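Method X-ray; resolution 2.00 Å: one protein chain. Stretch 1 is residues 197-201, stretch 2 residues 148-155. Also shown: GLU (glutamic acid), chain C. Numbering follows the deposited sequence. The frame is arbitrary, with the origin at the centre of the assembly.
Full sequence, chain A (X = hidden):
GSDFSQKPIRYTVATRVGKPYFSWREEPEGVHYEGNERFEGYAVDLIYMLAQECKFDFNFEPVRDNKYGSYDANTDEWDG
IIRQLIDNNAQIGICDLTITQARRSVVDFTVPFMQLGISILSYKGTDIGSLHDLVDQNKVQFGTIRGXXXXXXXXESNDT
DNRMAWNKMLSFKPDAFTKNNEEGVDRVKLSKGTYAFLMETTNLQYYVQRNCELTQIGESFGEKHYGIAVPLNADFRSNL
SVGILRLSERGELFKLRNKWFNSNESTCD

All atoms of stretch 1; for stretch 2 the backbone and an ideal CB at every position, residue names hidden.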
# COMPACT_ATOMS: atom_id res chain seq x y z
N PHE A 197 -5.66 0.11 -14.06
CA PHE A 197 -4.92 0.56 -12.89
C PHE A 197 -3.96 -0.52 -12.41
O PHE A 197 -4.37 -1.62 -12.06
CB PHE A 197 -5.90 0.96 -11.78
CG PHE A 197 -5.25 1.66 -10.61
CD1 PHE A 197 -4.46 2.78 -10.81
CD2 PHE A 197 -5.46 1.21 -9.32
CE1 PHE A 197 -3.87 3.43 -9.74
CE2 PHE A 197 -4.87 1.85 -8.25
CZ PHE A 197 -4.08 2.96 -8.46
N LEU A 198 -2.67 -0.19 -12.41
CA LEU A 198 -1.64 -1.09 -11.92
C LEU A 198 -1.50 -0.90 -10.41
O LEU A 198 -1.20 0.19 -9.94
CB LEU A 198 -0.32 -0.83 -12.64
CG LEU A 198 -0.28 -1.33 -14.08
CD1 LEU A 198 0.48 -0.35 -14.96
CD2 LEU A 198 0.35 -2.71 -14.16
N MET A 199 -1.72 -1.98 -9.67
CA MET A 199 -1.78 -1.90 -8.22
C MET A 199 -1.37 -3.21 -7.56
O MET A 199 -1.17 -4.22 -8.24
CB MET A 199 -3.20 -1.53 -7.78
CG MET A 199 -4.25 -2.57 -8.13
SD MET A 199 -5.94 -1.98 -7.93
CE MET A 199 -5.95 -1.53 -6.19
N GLU A 200 -1.25 -3.18 -6.24
CA GLU A 200 -0.84 -4.34 -5.48
C GLU A 200 -2.00 -5.32 -5.33
O GLU A 200 -3.16 -4.91 -5.19
CB GLU A 200 -0.30 -3.90 -4.13
CG GLU A 200 1.02 -3.14 -4.26
CD GLU A 200 1.46 -2.46 -2.97
OE1 GLU A 200 0.61 -2.26 -2.08
OE2 GLU A 200 2.66 -2.13 -2.87
N THR A 201 -1.68 -6.61 -5.37
CA THR A 201 -2.69 -7.67 -5.43
C THR A 201 -3.61 -7.67 -4.21
O THR A 201 -4.79 -8.02 -4.32
CB THR A 201 -2.03 -9.04 -5.56
OG1 THR A 201 -1.04 -9.20 -4.54
CG2 THR A 201 -1.38 -9.18 -6.93
N UNK A 148 4.21 6.02 -5.48
CA UNK A 148 3.95 4.81 -4.72
C UNK A 148 4.97 3.72 -5.03
O UNK A 148 5.84 3.91 -5.88
CB UNK A 148 2.54 4.30 -5.01
N UNK A 149 4.85 2.59 -4.35
CA UNK A 149 5.81 1.50 -4.52
C UNK A 149 5.64 0.79 -5.86
O UNK A 149 6.60 0.22 -6.39
CB UNK A 149 5.67 0.49 -3.38
N UNK A 150 4.43 0.81 -6.42
CA UNK A 150 4.20 0.16 -7.71
C UNK A 150 4.89 0.96 -8.81
O UNK A 150 5.36 0.39 -9.80
CB UNK A 150 2.70 0.03 -8.00
N UNK A 151 4.95 2.28 -8.65
CA UNK A 151 5.73 3.13 -9.55
C UNK A 151 7.20 2.73 -9.51
O UNK A 151 7.88 2.73 -10.53
CB UNK A 151 5.57 4.60 -9.18
N UNK A 152 7.68 2.39 -8.31
CA UNK A 152 9.07 1.99 -8.13
C UNK A 152 9.37 0.71 -8.91
O UNK A 152 10.47 0.56 -9.45
CB UNK A 152 9.38 1.79 -6.64
N UNK A 153 8.40 -0.20 -8.96
CA UNK A 153 8.60 -1.47 -9.65
C UNK A 153 8.94 -1.25 -11.11
O UNK A 153 9.79 -1.95 -11.67
CB UNK A 153 7.35 -2.35 -9.53
N UNK A 154 8.29 -0.27 -11.73
CA UNK A 154 8.51 0.01 -13.15
C UNK A 154 9.66 0.98 -13.38
O UNK A 154 10.47 0.78 -14.28
CB UNK A 154 7.23 0.57 -13.78
N UNK A 155 9.74 2.02 -12.56
CA UNK A 155 10.74 3.07 -12.78
C UNK A 155 12.17 2.58 -12.52
O UNK A 155 13.12 3.12 -13.09
CB UNK A 155 10.44 4.27 -11.88
N GLU C . 1.86 -0.00 -0.82
CA GLU C . 2.35 1.01 -1.79
C GLU C . 3.40 1.90 -1.14
O GLU C . 3.84 1.63 -0.02
CB GLU C . 1.19 1.85 -2.31
CG GLU C . 0.27 1.12 -3.28
CD GLU C . 0.81 1.06 -4.71
OE1 GLU C . 0.22 0.33 -5.53
OE2 GLU C . 1.81 1.75 -5.01
OXT GLU C . 3.84 2.90 -1.71

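Position 148 precedes the first turn of a helix, with phi/psi of -81/178. An ideal CB here would lie 2.6 Å from OE2 of the bound glutamic acid, a clash for any side chain while the ligand is in place. Only a residue without CB fits, and the deposited residue is Gly 148, the N-cap, whose CA lies 3.6 Å from ligand OXT.

At 149 the CA-to-CB bond points sideways to the strand, and the ideal CB sits 4.0 Å from Glu 200 OE2. A small residue is easily accommodated. It is Ala 149. Ala 149 N, free at the start of the helix, donates to ligand OXT (2.8 Å).

Position 150 is where the CA atoms of the two stretches come nearest, the CA of 150 lying 6.3 Å from Met 199 CA, and its CA-to-CB bond points toward the strand. The ideal CB is 4.4 Å from Leu 198 O and 4.9 Å from Met 199 CA, so there is room for a short side chain but little for a bulky one directed at the strand. Ligand OE1 is also near, which favours a small donor; serine, threonine or perhaps cysteine would suit. The deposited Thr 150 uses both branches. Thr 150 CG2 packs 3.8 Å from Leu 198 O, and Thr 150 OG1 donates to ligand OE1 (2.7 Å) while lying 3.8 Å from Glu 200 CG. Thr 150 N adds a hydrogen bond to ligand OE2 (3.1 Å). No direct hydrogen bond joins the stretches; instead a water O donates both to Thr 150 OG1 (3.2 Å) and to Glu 200 OE2 (2.8 Å). The same Glu 200 holds the ligand amino group, with ligand N donating to Glu 200 OE1 at 2.9 Å, so strand and helix grip one molecule between them.

Positions 151, 152 and 153 are out of reach of the strand, which therefore sets no preference beyond helical compatibility. They are Ser 151, Val 152 and Tyr 153.

At 154, one turn after Thr 150, CA-to-CB again points toward the strand, but no atom of it lies within 5.5 Å of the ideal CB. Leu 198 offers an apolar side chain across that gap, so a long hydrophobic residue would suit: leucine, methionine or an aromatic. Phe 154 spans it, Phe 154 CZ reaching 3.7 Å from Leu 198 CD2, which approaches the ring obliquely.

Position 155 is again out of reach, and many residues would do. Ser 155 OG turns back to donate to Ser 151 O (3.0 Å).

Stretch 2, residues 148-155: GATSVYFS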
# COMPACT_ATOMS: atom_id res chain seq x y z
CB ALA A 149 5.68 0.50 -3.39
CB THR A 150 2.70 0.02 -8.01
OG1 THR A 150 2.10 -0.81 -7.01
CG2 THR A 150 2.49 -0.62 -9.38
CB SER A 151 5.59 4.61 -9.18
OG SER A 151 4.36 5.13 -9.64
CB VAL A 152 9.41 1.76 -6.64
CG1 VAL A 152 10.83 1.21 -6.48
CG2 VAL A 152 9.25 3.06 -5.86
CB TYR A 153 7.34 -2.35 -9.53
CG TYR A 153 7.41 -3.60 -10.38
CD1 TYR A 153 6.91 -3.61 -11.68
CD2 TYR A 153 7.97 -4.77 -9.89
CE1 TYR A 153 6.98 -4.75 -12.46
CE2 TYR A 153 8.03 -5.92 -10.66
CZ TYR A 153 7.54 -5.90 -11.95
OH TYR A 153 7.60 -7.04 -12.72
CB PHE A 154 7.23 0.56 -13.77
CG PHE A 154 6.11 -0.44 -13.84
CD1 PHE A 154 6.08 -1.41 -14.83
CD2 PHE A 154 5.08 -0.42 -12.91
CE1 PHE A 154 5.06 -2.33 -14.90
CE2 PHE A 154 4.06 -1.34 -12.97
CZ PHE A 154 4.05 -2.30 -13.96
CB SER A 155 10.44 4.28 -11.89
OG SER A 155 10.58 3.97 -10.52
O HOH W 1 4.19 -2.36 -5.20
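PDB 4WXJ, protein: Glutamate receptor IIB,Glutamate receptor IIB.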